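Local coordinates for protein 11S globulin (Wrightia tinctoria, PDB 5WXU) that probably serves as a seed storage protein and, as a hexamer, binds the plant hormone auxin (indole-3-acetic acid), at residues B[101-106]-B[406-411]; B[118-123]-B[289-294]; B[151-156]-B[267-272]; B[162-167]-B[188-193]; B[318-321]-B[326-329]. All coordinates share one frame; numbering follows the deposited sequence. Where two conformers were deposited one is given.

In the fold
Followed from the N terminus, the chain illustrates how long-range contacts can nest without crossing. Interaction 1 opens first and closes last, packing strand 102-108 of the N-terminal cupin against strand 402-409 of the C-terminal one; the other four lie within its loop. Interaction 2, a disulfide from 118-123 to 289-294, encloses interaction 3, where strand 146-155 meets 267-272. Interaction 3 in turn encloses interaction 4, which joins two turns, 162-167 and 188-193. After interaction 2 has closed, interaction 5 folds 318-321 against helix 325-329. The ends of interactions 4 and 5 touch, N188 and R189 holding carbonyl groups of L329 and K328, so the two cupins also meet there.

Interaction 1: B[101-106]-B[406-411]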
# COMPACT_ATOMS: atom_id res chain seq x y z
N PRO B 101 10.75 19.23 -5.92
CA PRO B 101 9.34 19.42 -6.34
C PRO B 101 8.82 20.81 -5.93
O PRO B 101 9.47 21.51 -5.11
CB PRO B 101 8.62 18.31 -5.64
CG PRO B 101 9.41 18.13 -4.36
CD PRO B 101 10.85 18.41 -4.69
N MET B 102 7.73 21.22 -6.54
CA MET B 102 7.20 22.56 -6.33
C MET B 102 5.71 22.58 -6.48
O MET B 102 5.16 21.75 -7.19
CB MET B 102 7.83 23.50 -7.36
CG MET B 102 7.38 23.18 -8.76
SD MET B 102 8.53 23.80 -9.98
CE MET B 102 8.34 22.69 -11.28
N LEU B 103 5.04 23.52 -5.83
CA LEU B 103 3.76 23.99 -6.21
C LEU B 103 3.90 25.40 -6.85
O LEU B 103 4.71 26.26 -6.36
CB LEU B 103 2.88 24.08 -5.02
CG LEU B 103 2.63 22.79 -4.25
CD1 LEU B 103 1.48 23.03 -3.33
CD2 LEU B 103 2.28 21.64 -5.17
N ILE B 104 3.19 25.59 -7.94
CA ILE B 104 3.12 26.90 -8.64
C ILE B 104 1.73 27.47 -8.46
O ILE B 104 0.76 26.82 -8.78
CB ILE B 104 3.42 26.72 -10.12
CG1 ILE B 104 4.81 26.16 -10.31
CG2 ILE B 104 3.37 28.10 -10.84
CD1 ILE B 104 5.19 25.75 -11.70
N ILE B 105 1.61 28.68 -7.90
CA ILE B 105 0.33 29.37 -7.75
C ILE B 105 0.24 30.40 -8.86
O ILE B 105 1.14 31.22 -9.02
CB ILE B 105 0.24 30.07 -6.41
CG1 ILE B 105 0.21 29.02 -5.30
CG2 ILE B 105 -1.02 30.93 -6.33
CD1 ILE B 105 0.79 29.61 -4.07
N VAL B 106 -0.77 30.30 -9.67
CA VAL B 106 -1.01 31.30 -10.72
C VAL B 106 -1.75 32.45 -10.07
O VAL B 106 -2.98 32.41 -9.88
CB VAL B 106 -1.74 30.75 -11.93
CG1 VAL B 106 -1.80 31.87 -13.01
CG2 VAL B 106 -1.05 29.47 -12.43
N TYR B 406 -2.91 32.39 -0.33
CA TYR B 406 -2.61 31.01 -0.76
C TYR B 406 -1.48 30.47 0.12
O TYR B 406 -0.47 31.16 0.34
CB TYR B 406 -2.20 30.91 -2.19
CG TYR B 406 -3.28 31.22 -3.21
CD1 TYR B 406 -3.67 32.57 -3.51
CD2 TYR B 406 -3.91 30.20 -3.92
CE1 TYR B 406 -4.64 32.82 -4.43
CE2 TYR B 406 -4.88 30.48 -4.87
CZ TYR B 406 -5.23 31.79 -5.13
OH TYR B 406 -6.17 32.09 -6.06
N THR B 407 -1.64 29.24 0.60
CA THR B 407 -0.70 28.61 1.51
C THR B 407 -0.28 27.29 0.98
O THR B 407 -1.10 26.57 0.43
CB THR B 407 -1.30 28.47 2.89
OG1 THR B 407 -1.67 29.79 3.35
CG2 THR B 407 -0.40 27.92 3.83
N VAL B 408 1.01 27.05 1.05
CA VAL B 408 1.63 25.74 0.69
C VAL B 408 2.02 25.13 1.98
O VAL B 408 2.65 25.78 2.84
CB VAL B 408 2.86 25.96 -0.20
CG1 VAL B 408 3.63 24.62 -0.38
CG2 VAL B 408 2.37 26.50 -1.51
N LYS B 409 1.76 23.81 2.15
CA LYS B 409 2.13 23.15 3.42
C LYS B 409 2.96 21.94 3.11
O LYS B 409 2.74 21.28 2.08
CB LYS B 409 0.92 22.77 4.26
CG LYS B 409 0.13 23.96 4.77
CD LYS B 409 -0.98 23.56 5.70
CE LYS B 409 -1.80 24.82 5.99
NZ LYS B 409 -2.62 24.60 7.23
N THR B 410 3.94 21.67 3.98
CA THR B 410 4.99 20.65 3.70
C THR B 410 4.58 19.23 4.16
O THR B 410 5.39 18.46 4.72
CB THR B 410 6.33 21.01 4.32
OG1 THR B 410 6.19 21.18 5.74
CG2 THR B 410 6.91 22.25 3.79
N ASN B 411 3.36 18.89 3.83
CA ASN B 411 2.99 17.50 3.97
C ASN B 411 1.75 17.26 3.10
O ASN B 411 0.94 18.11 2.81
CB ASN B 411 2.77 17.13 5.46
CG ASN B 411 3.34 15.73 5.82
OD1 ASN B 411 3.73 14.93 4.92
ND2 ASN B 411 3.42 15.45 7.14
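I105 lays its CG2 methyl over one face of the Y406 ring, a CH-pi contact of 3.9 Å from I105 CG2 to the centroid of the Y406 ring and only 16° off the ring normal. The methyl stands somewhat toward the rim, over the CG-CD2 side. The isoleucine fork divides the work: with CG2 anti to its own backbone N it covers the ring, while the longer branch runs beside that nitrogen and sets I105 CD1 3.8 Å from Y406 CB. One step along, L103 and V408 approach at a slant, and L103 CD1 is 4.0 Å from both V408 CG1 and V408 CG2. I105 CD1 also reaches V408 CG2, which closes the row. The strand segments run antiparallel at 175° with axes 9.1 Å apart, a spacing bridged by side chains instead of peptide groups, as in a face-to-face packing of two sheets. This is the buried junction of the two cupin units, near the centre of the subunit. Strand 102-108 lies between 178-185 and 158-162 in its sheet, whereas 402-409 lies between 332-338 and 354-359; L103 also touches A161 and A333, and I183 touches V408.

Interaction 2: B[118-123]-B[289-294]. With IAC (1H-indol-3-ylacetic acid), chain S; PO4 (phosphate ion), chain R.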
# COMPACT_ATOMS: atom_id res chain seq x y z
N PRO B 118 9.02 11.65 -19.14
CA PRO B 118 9.92 10.88 -20.00
C PRO B 118 9.47 9.48 -20.21
O PRO B 118 9.10 8.74 -19.23
CB PRO B 118 11.27 10.94 -19.28
CG PRO B 118 11.01 11.45 -17.95
CD PRO B 118 9.65 12.00 -17.85
N GLY B 119 9.40 9.12 -21.50
CA GLY B 119 9.01 7.76 -21.90
C GLY B 119 7.51 7.65 -22.23
O GLY B 119 6.99 6.54 -22.47
N CYS B 120 6.81 8.77 -22.14
CA CYS B 120 5.42 8.87 -22.53
C CYS B 120 5.43 9.36 -23.98
O CYS B 120 6.31 10.15 -24.33
CB CYS B 120 4.64 9.89 -21.69
SG CYS B 120 4.22 9.20 -20.04
N PRO B 121 4.46 8.84 -24.79
CA PRO B 121 4.38 9.29 -26.18
C PRO B 121 3.79 10.68 -26.35
O PRO B 121 3.15 11.23 -25.48
CB PRO B 121 3.47 8.23 -26.84
CG PRO B 121 2.54 7.83 -25.79
CD PRO B 121 3.40 7.84 -24.53
N GLU B 122 4.10 11.29 -27.50
CA GLU B 122 3.57 12.59 -27.82
C GLU B 122 2.11 12.44 -28.31
O GLU B 122 1.89 12.02 -29.45
CB GLU B 122 4.45 13.24 -28.87
CG GLU B 122 5.73 13.87 -28.31
CD GLU B 122 6.75 12.88 -27.79
OE1 GLU B 122 7.09 12.00 -28.68
OE2 GLU B 122 7.16 12.99 -26.52
N THR B 123 1.10 12.84 -27.51
CA THR B 123 -0.29 12.61 -27.87
C THR B 123 -1.08 13.84 -28.38
O THR B 123 -2.29 13.71 -28.62
CB THR B 123 -1.09 12.00 -26.69
OG1 THR B 123 -1.18 12.92 -25.63
CG2 THR B 123 -0.42 10.79 -26.18
N THR B 289 -3.31 6.53 -18.79
CA THR B 289 -3.37 6.45 -17.32
C THR B 289 -2.19 7.26 -16.80
O THR B 289 -2.34 8.49 -16.60
CB THR B 289 -3.36 4.97 -16.86
OG1 THR B 289 -2.20 4.29 -17.33
CG2 THR B 289 -4.60 4.20 -17.39
N LEU B 290 -1.04 6.61 -16.67
CA LEU B 290 0.14 7.23 -16.07
C LEU B 290 0.51 8.57 -16.68
O LEU B 290 0.68 9.56 -15.96
CB LEU B 290 1.33 6.28 -16.16
CG LEU B 290 2.53 6.52 -15.25
CD1 LEU B 290 2.12 6.93 -13.86
CD2 LEU B 290 3.34 5.25 -15.20
N CYS B 291 0.50 8.61 -18.02
CA CYS B 291 0.97 9.73 -18.83
C CYS B 291 0.03 10.97 -18.77
O CYS B 291 0.54 12.04 -18.99
CB CYS B 291 1.20 9.26 -20.24
SG CYS B 291 2.50 8.05 -20.39
N THR B 292 -1.18 10.76 -18.23
CA THR B 292 -2.29 11.76 -18.16
C THR B 292 -2.52 12.36 -16.82
O THR B 292 -3.58 12.96 -16.67
CB THR B 292 -3.72 11.08 -18.45
OG1 THR B 292 -4.15 10.15 -17.34
CG2 THR B 292 -3.70 10.49 -19.79
N VAL B 293 -1.64 12.07 -15.87
CA VAL B 293 -1.75 12.44 -14.39
C VAL B 293 -2.15 13.91 -14.35
O VAL B 293 -1.57 14.74 -15.11
CB VAL B 293 -0.43 12.10 -13.63
CG1 VAL B 293 0.78 12.74 -14.31
CG2 VAL B 293 -0.38 12.58 -12.17
N ARG B 294 -3.14 14.24 -13.50
CA ARG B 294 -3.60 15.62 -13.33
C ARG B 294 -2.52 16.36 -12.55
O ARG B 294 -1.99 15.85 -11.53
CB ARG B 294 -5.01 15.69 -12.65
CG ARG B 294 -5.65 17.05 -12.25
CD ARG B 294 -7.10 16.88 -11.67
NE ARG B 294 -7.26 17.54 -10.37
CZ ARG B 294 -7.94 17.05 -9.34
NH1 ARG B 294 -8.60 15.92 -9.36
NH2 ARG B 294 -7.94 17.75 -8.22
C IAC S . 6.30 5.69 -26.49
C1 IAC S . 6.52 5.91 -27.93
C2 IAC S . 7.45 6.81 -28.41
C3 IAC S . 8.23 7.48 -27.49
C4 IAC S . 8.04 7.27 -26.11
C5 IAC S . 7.09 6.39 -25.62
C7 IAC S . 5.57 5.03 -28.58
C8 IAC S . 4.86 4.39 -27.56
C17 IAC S . 5.40 4.92 -30.09
C18 IAC S . 5.66 3.55 -30.67
N IAC S . 5.33 4.76 -26.34
O2 IAC S . 5.50 2.54 -29.96
O3 IAC S . 5.83 3.42 -31.91
P PO4 R . -1.15 1.97 -14.83
O1 PO4 R . -0.89 0.48 -14.91
O2 PO4 R . 0.08 2.81 -14.99
O3 PO4 R . -1.42 2.27 -13.36
O4 PO4 R . -2.24 2.33 -15.84
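C120 and C291 are joined covalently, their SG atoms 2.1 Å apart. The chi3 angle of -86° turns the two CB-S arms nearly at right angles in the left-handed sense, the relaxed form of a disulfide. Both cysteines reach the bridge in the same way, each SG anti to its own carbonyl carbon. Van der Waals contact is slight: P121 CD rests 4.2 Å from C291 SG. The other side of this loop serves the ligand. G119 O comes within 3.2 Å of auxin C5, and P121 CB lies 3.8 Å from auxin atom C, so backbone and proline together border the indole. G119 has a positive phi, at which a side chain would collide with the carbonyl of P118. Hydrogen bonds shape the 289-294 side, where T289 O accepts from T292 N and, at 2.6 Å, from T292 OG1, the latter in the carbonyl plane on a lone pair. T289 OG1 makes an apparent, doubtfully short bond to O4 of a phosphate, probably from the crystallisation liquor, which is also held by Y321 and K415 of the third subunit. A bridge between these two loops is consistent with the disulfide that links the acidic and basic chains of 11S globulins; here it backs an auxin pocket to which the fourth subunit contributes its own G119.

Interaction 3: B[151-156]-B[267-272]; sequences VHFIRQ and LVRPSS
V151 and R269 form the nearest CA pair, 7.8 Å apart, where strand 146-155 of the N-terminal cupin passes V268-P270, an extended run of chain without regular structure. Side chains bridge that gap, and V151 and F153, two residues apart on the strand, both point toward the run. V151 CG2 faces the carbonyl of V268 at 4.3 Å from its O atom. F153 does most of the work. Its CZ atom lies 4.0 Å from R269 CB and also brushes P270 CD. R269 begins with CG lodged between its own N and carbonyl carbon (chi1 60°), then bends at chi2 and chi3, which folds the guanidinium back against the phenylalanine. The two flat groups are inclined by 43°. A salt bridge from R269 NH2 to E173 anchors the far end of the arginine, and P302 and E303 of the third subunit pack close by. Shortening F153 to an alanine would probably uncover the guanidinium face and let the bent arginine swing about its hold on E173. As placed, F153 CE2 sits over that face, offset toward its rim and 3.3 Å from R269 NH1.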
# COMPACT_ATOMS: atom_id res chain seq x y z
N VAL B 151 -0.30 19.82 -23.40
CA VAL B 151 -0.05 21.08 -22.77
C VAL B 151 -1.24 21.40 -21.88
O VAL B 151 -2.33 20.83 -22.07
CB VAL B 151 0.35 22.15 -23.82
CG1 VAL B 151 1.70 21.69 -24.44
CG2 VAL B 151 -0.71 22.38 -24.90
N HIS B 152 -0.99 22.23 -20.89
CA HIS B 152 -1.96 22.57 -19.87
C HIS B 152 -2.30 24.03 -19.96
O HIS B 152 -1.41 24.84 -20.09
CB HIS B 152 -1.43 22.23 -18.55
CG HIS B 152 -1.06 20.79 -18.39
ND1 HIS B 152 -1.92 19.85 -17.87
CD2 HIS B 152 0.08 20.12 -18.71
CE1 HIS B 152 -1.31 18.67 -17.86
NE2 HIS B 152 -0.13 18.80 -18.40
N PHE B 153 -3.59 24.35 -19.82
CA PHE B 153 -4.02 25.72 -19.95
C PHE B 153 -4.23 26.19 -18.54
O PHE B 153 -5.14 25.74 -17.83
CB PHE B 153 -5.25 25.79 -20.84
CG PHE B 153 -4.99 25.26 -22.19
CD1 PHE B 153 -5.06 23.89 -22.44
CD2 PHE B 153 -4.54 26.09 -23.19
CE1 PHE B 153 -4.75 23.38 -23.69
CE2 PHE B 153 -4.24 25.58 -24.44
CZ PHE B 153 -4.34 24.24 -24.69
N ILE B 154 -3.40 27.11 -18.13
CA ILE B 154 -3.36 27.58 -16.74
C ILE B 154 -3.99 28.97 -16.63
O ILE B 154 -4.01 29.77 -17.60
CB ILE B 154 -1.95 27.52 -16.12
CG1 ILE B 154 -0.99 28.47 -16.86
CG2 ILE B 154 -1.48 26.07 -16.07
CD1 ILE B 154 0.35 28.71 -16.21
N ARG B 155 -4.54 29.23 -15.46
CA ARG B 155 -5.21 30.55 -15.23
C ARG B 155 -5.17 30.87 -13.79
O ARG B 155 -4.90 30.00 -12.97
CB ARG B 155 -6.66 30.52 -15.75
CG ARG B 155 -7.61 29.60 -14.96
CD ARG B 155 -8.96 29.44 -15.65
NE ARG B 155 -9.69 28.31 -15.00
CZ ARG B 155 -10.55 28.40 -13.97
NH1 ARG B 155 -10.88 29.57 -13.41
NH2 ARG B 155 -11.08 27.28 -13.48
N GLN B 156 -5.47 32.14 -13.48
CA GLN B 156 -5.45 32.64 -12.15
C GLN B 156 -6.25 31.70 -11.20
O GLN B 156 -7.40 31.31 -11.52
CB GLN B 156 -6.05 34.08 -12.08
CG GLN B 156 -6.03 34.67 -10.67
CD GLN B 156 -6.62 36.10 -10.58
OE1 GLN B 156 -7.13 36.61 -11.54
NE2 GLN B 156 -6.66 36.66 -9.38
N LEU B 267 1.49 26.10 -31.47
CA LEU B 267 1.57 24.72 -30.93
C LEU B 267 0.33 23.95 -31.31
O LEU B 267 -0.60 24.52 -31.92
CB LEU B 267 1.84 24.75 -29.42
CG LEU B 267 1.07 25.74 -28.55
CD1 LEU B 267 -0.35 25.27 -28.42
CD2 LEU B 267 1.67 25.81 -27.17
N VAL B 268 0.30 22.67 -31.00
CA VAL B 268 -0.81 21.83 -31.37
C VAL B 268 -1.76 21.89 -30.18
O VAL B 268 -1.42 21.48 -29.07
CB VAL B 268 -0.36 20.38 -31.67
CG1 VAL B 268 -1.54 19.48 -32.04
CG2 VAL B 268 0.64 20.35 -32.80
N ARG B 269 -2.97 22.35 -30.42
CA ARG B 269 -3.90 22.49 -29.35
C ARG B 269 -5.32 22.28 -29.78
O ARG B 269 -5.69 22.60 -30.93
CB ARG B 269 -3.75 23.84 -28.64
CG ARG B 269 -3.98 25.04 -29.54
CD ARG B 269 -4.95 26.03 -28.90
NE ARG B 269 -4.23 27.15 -28.31
CZ ARG B 269 -4.62 27.85 -27.24
NH1 ARG B 269 -5.73 27.56 -26.56
NH2 ARG B 269 -3.84 28.84 -26.82
N PRO B 270 -6.13 21.71 -28.86
CA PRO B 270 -7.43 21.31 -29.29
C PRO B 270 -8.27 22.50 -29.71
O PRO B 270 -8.17 23.57 -29.16
CB PRO B 270 -8.01 20.61 -28.07
CG PRO B 270 -6.83 20.13 -27.37
CD PRO B 270 -5.86 21.22 -27.50
N SER B 271 -8.99 22.26 -30.79
CA SER B 271 -9.90 23.17 -31.41
C SER B 271 -11.34 23.06 -30.76
O SER B 271 -11.70 22.05 -30.15
CB SER B 271 -9.95 22.74 -32.90
OG SER B 271 -9.82 21.28 -33.04
N SER B 272 -12.14 24.10 -30.91
CA SER B 272 -13.60 24.02 -30.71
C SER B 272 -14.23 22.72 -31.25
O SER B 272 -13.91 22.23 -32.35
CB SER B 272 -14.33 25.22 -31.32
OG SER B 272 -14.42 26.27 -30.38

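Interaction 4: B[162-167]-B[188-193]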
# COMPACT_ATOMS: atom_id res chain seq x y z
N LEU B 162 4.45 19.93 -9.49
CA LEU B 162 5.42 19.23 -10.36
C LEU B 162 6.53 18.54 -9.59
O LEU B 162 7.11 19.12 -8.68
CB LEU B 162 6.08 20.25 -11.28
CG LEU B 162 5.15 20.91 -12.33
CD1 LEU B 162 5.78 22.02 -13.15
CD2 LEU B 162 4.62 19.88 -13.27
N PRO B 163 6.89 17.31 -9.97
CA PRO B 163 8.01 16.65 -9.35
C PRO B 163 9.35 17.27 -9.70
O PRO B 163 9.55 17.90 -10.79
CB PRO B 163 7.93 15.21 -9.90
CG PRO B 163 6.54 15.10 -10.40
CD PRO B 163 6.19 16.42 -10.91
N ALA B 164 10.33 16.90 -8.88
CA ALA B 164 11.73 17.12 -9.20
C ALA B 164 12.11 16.38 -10.45
O ALA B 164 11.63 15.26 -10.71
CB ALA B 164 12.67 16.69 -8.06
N GLY B 165 12.98 17.00 -11.26
CA GLY B 165 13.56 16.35 -12.40
C GLY B 165 12.81 16.49 -13.68
O GLY B 165 13.31 16.06 -14.72
N ILE B 166 11.57 16.97 -13.58
CA ILE B 166 10.66 17.04 -14.69
C ILE B 166 10.84 18.40 -15.41
O ILE B 166 10.77 19.44 -14.80
CB ILE B 166 9.23 16.89 -14.20
CG1 ILE B 166 9.06 15.46 -13.64
CG2 ILE B 166 8.20 17.25 -15.30
CD1 ILE B 166 9.13 14.34 -14.66
N VAL B 167 11.02 18.35 -16.73
CA VAL B 167 11.06 19.59 -17.54
C VAL B 167 9.69 20.27 -17.60
O VAL B 167 8.70 19.65 -17.94
CB VAL B 167 11.56 19.27 -18.94
CG1 VAL B 167 11.50 20.52 -19.92
CG2 VAL B 167 12.98 18.73 -18.95
N ASN B 188 12.47 17.92 0.56
CA ASN B 188 11.70 16.76 0.06
C ASN B 188 12.58 15.56 -0.21
O ASN B 188 13.69 15.70 -0.63
CB ASN B 188 10.95 17.18 -1.23
CG ASN B 188 9.77 16.28 -1.54
OD1 ASN B 188 9.93 15.18 -2.15
ND2 ASN B 188 8.56 16.77 -1.22
N ARG B 189 12.05 14.33 0.03
CA ARG B 189 12.80 13.15 -0.32
C ARG B 189 13.25 13.11 -1.78
O ARG B 189 14.25 12.42 -2.06
CB ARG B 189 11.99 11.90 0.03
CG ARG B 189 10.69 11.76 -0.71
CD ARG B 189 9.75 10.69 -0.20
NE ARG B 189 8.50 10.73 -0.94
CZ ARG B 189 7.52 9.82 -0.85
NH1 ARG B 189 7.61 8.80 0.01
NH2 ARG B 189 6.42 9.94 -1.61
N GLU B 190 12.54 13.77 -2.68
CA GLU B 190 12.92 13.75 -4.09
C GLU B 190 14.27 14.47 -4.34
O GLU B 190 14.87 14.23 -5.37
CB GLU B 190 11.85 14.38 -4.98
CG GLU B 190 10.55 13.56 -5.11
CD GLU B 190 9.54 14.12 -6.09
OE1 GLU B 190 9.70 15.26 -6.61
OE2 GLU B 190 8.57 13.38 -6.39
N ASN B 191 14.75 15.29 -3.40
CA ASN B 191 16.01 15.99 -3.58
C ASN B 191 17.11 15.27 -2.86
O ASN B 191 17.22 15.39 -1.63
CB ASN B 191 15.87 17.39 -3.05
CG ASN B 191 17.17 18.15 -3.05
OD1 ASN B 191 18.14 17.81 -3.79
ND2 ASN B 191 17.23 19.15 -2.16
N GLN B 192 17.94 14.55 -3.59
CA GLN B 192 19.04 13.82 -2.98
C GLN B 192 20.37 14.56 -3.01
O GLN B 192 21.42 13.97 -2.71
CB GLN B 192 19.25 12.43 -3.62
CG GLN B 192 18.05 11.51 -3.53
CD GLN B 192 18.35 10.07 -3.90
OE1 GLN B 192 19.50 9.61 -3.84
NE2 GLN B 192 17.29 9.31 -4.16
N LEU B 193 20.33 15.80 -3.46
CA LEU B 193 21.57 16.57 -3.63
C LEU B 193 21.94 17.21 -2.28
O LEU B 193 22.62 16.58 -1.51
CB LEU B 193 21.50 17.55 -4.76
CG LEU B 193 21.41 16.90 -6.14
CD1 LEU B 193 20.89 17.85 -7.19
CD2 LEU B 193 22.81 16.40 -6.56
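The carboxylate of E190 is approached nearly end on at OE1 by the backbone N-H of A164, 2.9 Å from A164 N to E190 OE1 with a straight N-H...O angle of 166°. P163 borders the same group, its CB 3.7 Å from E190 OE1, and A164 CB stands 3.6 Å from that oxygen. The two side-chain amides nearby are used in contrasting ways. N188 OD1 takes E190 N in its carbonyl plane, on a lone pair, whereas the donor L193 N stands 47° above the plane of the N191 amide as it reaches N191 OD1; both are Asx turns. E190 reaches across by running extended beyond CG (chi2 -175°), and its CB still packs 3.9 Å from A164 CB. Each partner belongs to a beta turn: P163-I166 is type II, with G165 at the positive phi such a turn favours, and N188-N191 is type I. The glutamate thus pins one loop of the N-terminal cupin to another. A lysine in its place would probably leave A164 N without its acceptor and bring a like charge close to K328. Around the pair, P101 and L329 pack on E190, while Q390 NE2 and W348 NE1 of the fifth subunit donate hydrogen bonds to E190 O and G165 O, respectively. Chemically, with one backbone N-H on OE1 and mostly carbon neighbours, the carboxylate probably strengthens the nearly straight N-H bond through its charge, and nearby K328 may favour the ionised form.

Interaction 5: B[318-321]-B[326-329]. With PO4 (phosphate ion), chain O.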
# COMPACT_ATOMS: atom_id res chain seq x y z
N LEU B 318 -6.43 21.82 -0.80
CA LEU B 318 -5.97 21.10 -1.96
C LEU B 318 -4.98 20.05 -1.40
O LEU B 318 -3.85 20.39 -0.98
CB LEU B 318 -5.26 21.96 -2.98
CG LEU B 318 -4.77 21.28 -4.25
CD1 LEU B 318 -5.98 20.74 -4.98
CD2 LEU B 318 -3.97 22.24 -5.09
N ASN B 319 -5.42 18.79 -1.30
CA ASN B 319 -4.55 17.75 -0.80
C ASN B 319 -4.78 16.48 -1.66
O ASN B 319 -5.44 16.54 -2.71
CB ASN B 319 -4.84 17.40 0.70
CG ASN B 319 -6.31 17.14 0.94
OD1 ASN B 319 -6.96 16.25 0.28
ND2 ASN B 319 -6.91 18.02 1.79
N SER B 320 -4.11 15.43 -1.26
CA SER B 320 -4.15 14.19 -2.03
C SER B 320 -5.51 13.49 -2.09
O SER B 320 -5.68 12.59 -2.86
CB SER B 320 -3.03 13.28 -1.62
OG SER B 320 -3.10 12.98 -0.25
N TYR B 321 -6.50 13.95 -1.36
CA TYR B 321 -7.87 13.48 -1.57
C TYR B 321 -8.57 14.17 -2.76
O TYR B 321 -9.70 13.84 -3.13
CB TYR B 321 -8.70 13.61 -0.32
CG TYR B 321 -8.29 12.69 0.77
CD1 TYR B 321 -8.54 11.33 0.68
CD2 TYR B 321 -7.79 13.18 1.94
CE1 TYR B 321 -8.20 10.49 1.72
CE2 TYR B 321 -7.45 12.35 2.98
CZ TYR B 321 -7.67 11.01 2.88
OH TYR B 321 -7.32 10.16 3.92
N LEU B 326 -0.20 14.86 -5.42
CA LEU B 326 0.23 15.39 -4.12
C LEU B 326 0.64 14.36 -3.10
O LEU B 326 1.46 14.62 -2.24
CB LEU B 326 -0.82 16.30 -3.51
CG LEU B 326 -1.16 17.61 -4.27
CD1 LEU B 326 -2.24 18.42 -3.60
CD2 LEU B 326 0.08 18.49 -4.53
N ARG B 327 0.11 13.14 -3.23
CA ARG B 327 0.52 12.08 -2.33
C ARG B 327 1.98 11.73 -2.51
O ARG B 327 2.71 11.62 -1.54
CB ARG B 327 -0.33 10.83 -2.60
CG ARG B 327 -0.02 9.63 -1.76
CD ARG B 327 -0.62 9.78 -0.42
NE ARG B 327 -0.55 8.56 0.37
CZ ARG B 327 -0.71 8.54 1.69
NH1 ARG B 327 -0.95 9.67 2.35
NH2 ARG B 327 -0.61 7.40 2.36
N LYS B 328 2.46 11.67 -3.75
CA LYS B 328 3.88 11.36 -4.09
C LYS B 328 4.77 12.54 -3.66
O LYS B 328 5.87 12.35 -3.11
CB LYS B 328 3.97 11.23 -5.62
CG LYS B 328 5.35 11.18 -6.31
CD LYS B 328 5.17 11.19 -7.85
CE LYS B 328 6.46 11.42 -8.63
NZ LYS B 328 7.39 10.24 -8.62
N LEU B 329 4.25 13.74 -3.85
CA LEU B 329 5.02 14.96 -3.59
C LEU B 329 5.09 15.38 -2.13
O LEU B 329 5.95 16.18 -1.76
CB LEU B 329 4.52 16.09 -4.49
CG LEU B 329 4.62 15.89 -6.00
CD1 LEU B 329 4.22 17.22 -6.62
CD2 LEU B 329 6.03 15.46 -6.39
P PO4 O . -6.28 11.74 6.88
O1 PO4 O . -5.84 10.87 5.72
O2 PO4 O . -6.05 13.20 6.70
O3 PO4 O . -7.77 11.40 6.91
O4 PO4 O . -5.52 11.22 8.10
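S320 and L326 bring their CA atoms to 5.0 Å as the chain, leaving strand 313-318, turns back to pack against helix 325-329. L326 fills the inside of this bend. With CG anti to its carbonyl carbon and chi2 at 179°, its CD1 methyl is carried to the end of the strand, 3.9 Å from L318 CG, 3.7 Å from L318 O and equally close to N319 CA; the two leucine side chains cross at about a right angle. S320 covers the next residue of the helix, its CB 3.5 Å from R327 N and 3.8 Å from R327 CB. Its hydroxyl, in the crowded position between N and carbonyl carbon, is used by D412 and R413. R327 comes close to the like-charged R413 and has a long, weak ion pair with D412. Two further features shape the loop. N319 OD1 accepts Y321 N at 2.9 Å, in its carbonyl plane and on a lone pair, forming an Asx turn. Y321 OH approaches phosphate O1, at the edge of the ring near its plane, so closely that the bond length is doubtful; K415 of the same chain and T289 of the third subunit also bind this ion, probably supplied by the crystallisation liquor. In the fold the helix links strands 313-318 and 332-338 of the C-terminal cupin. Both helix and strand end lie against the N-terminal one: L318 touches V159, while L326 and L329 touch A161 of strand 158-162, and N188 and R189 bond the carbonyls of L329 and K328.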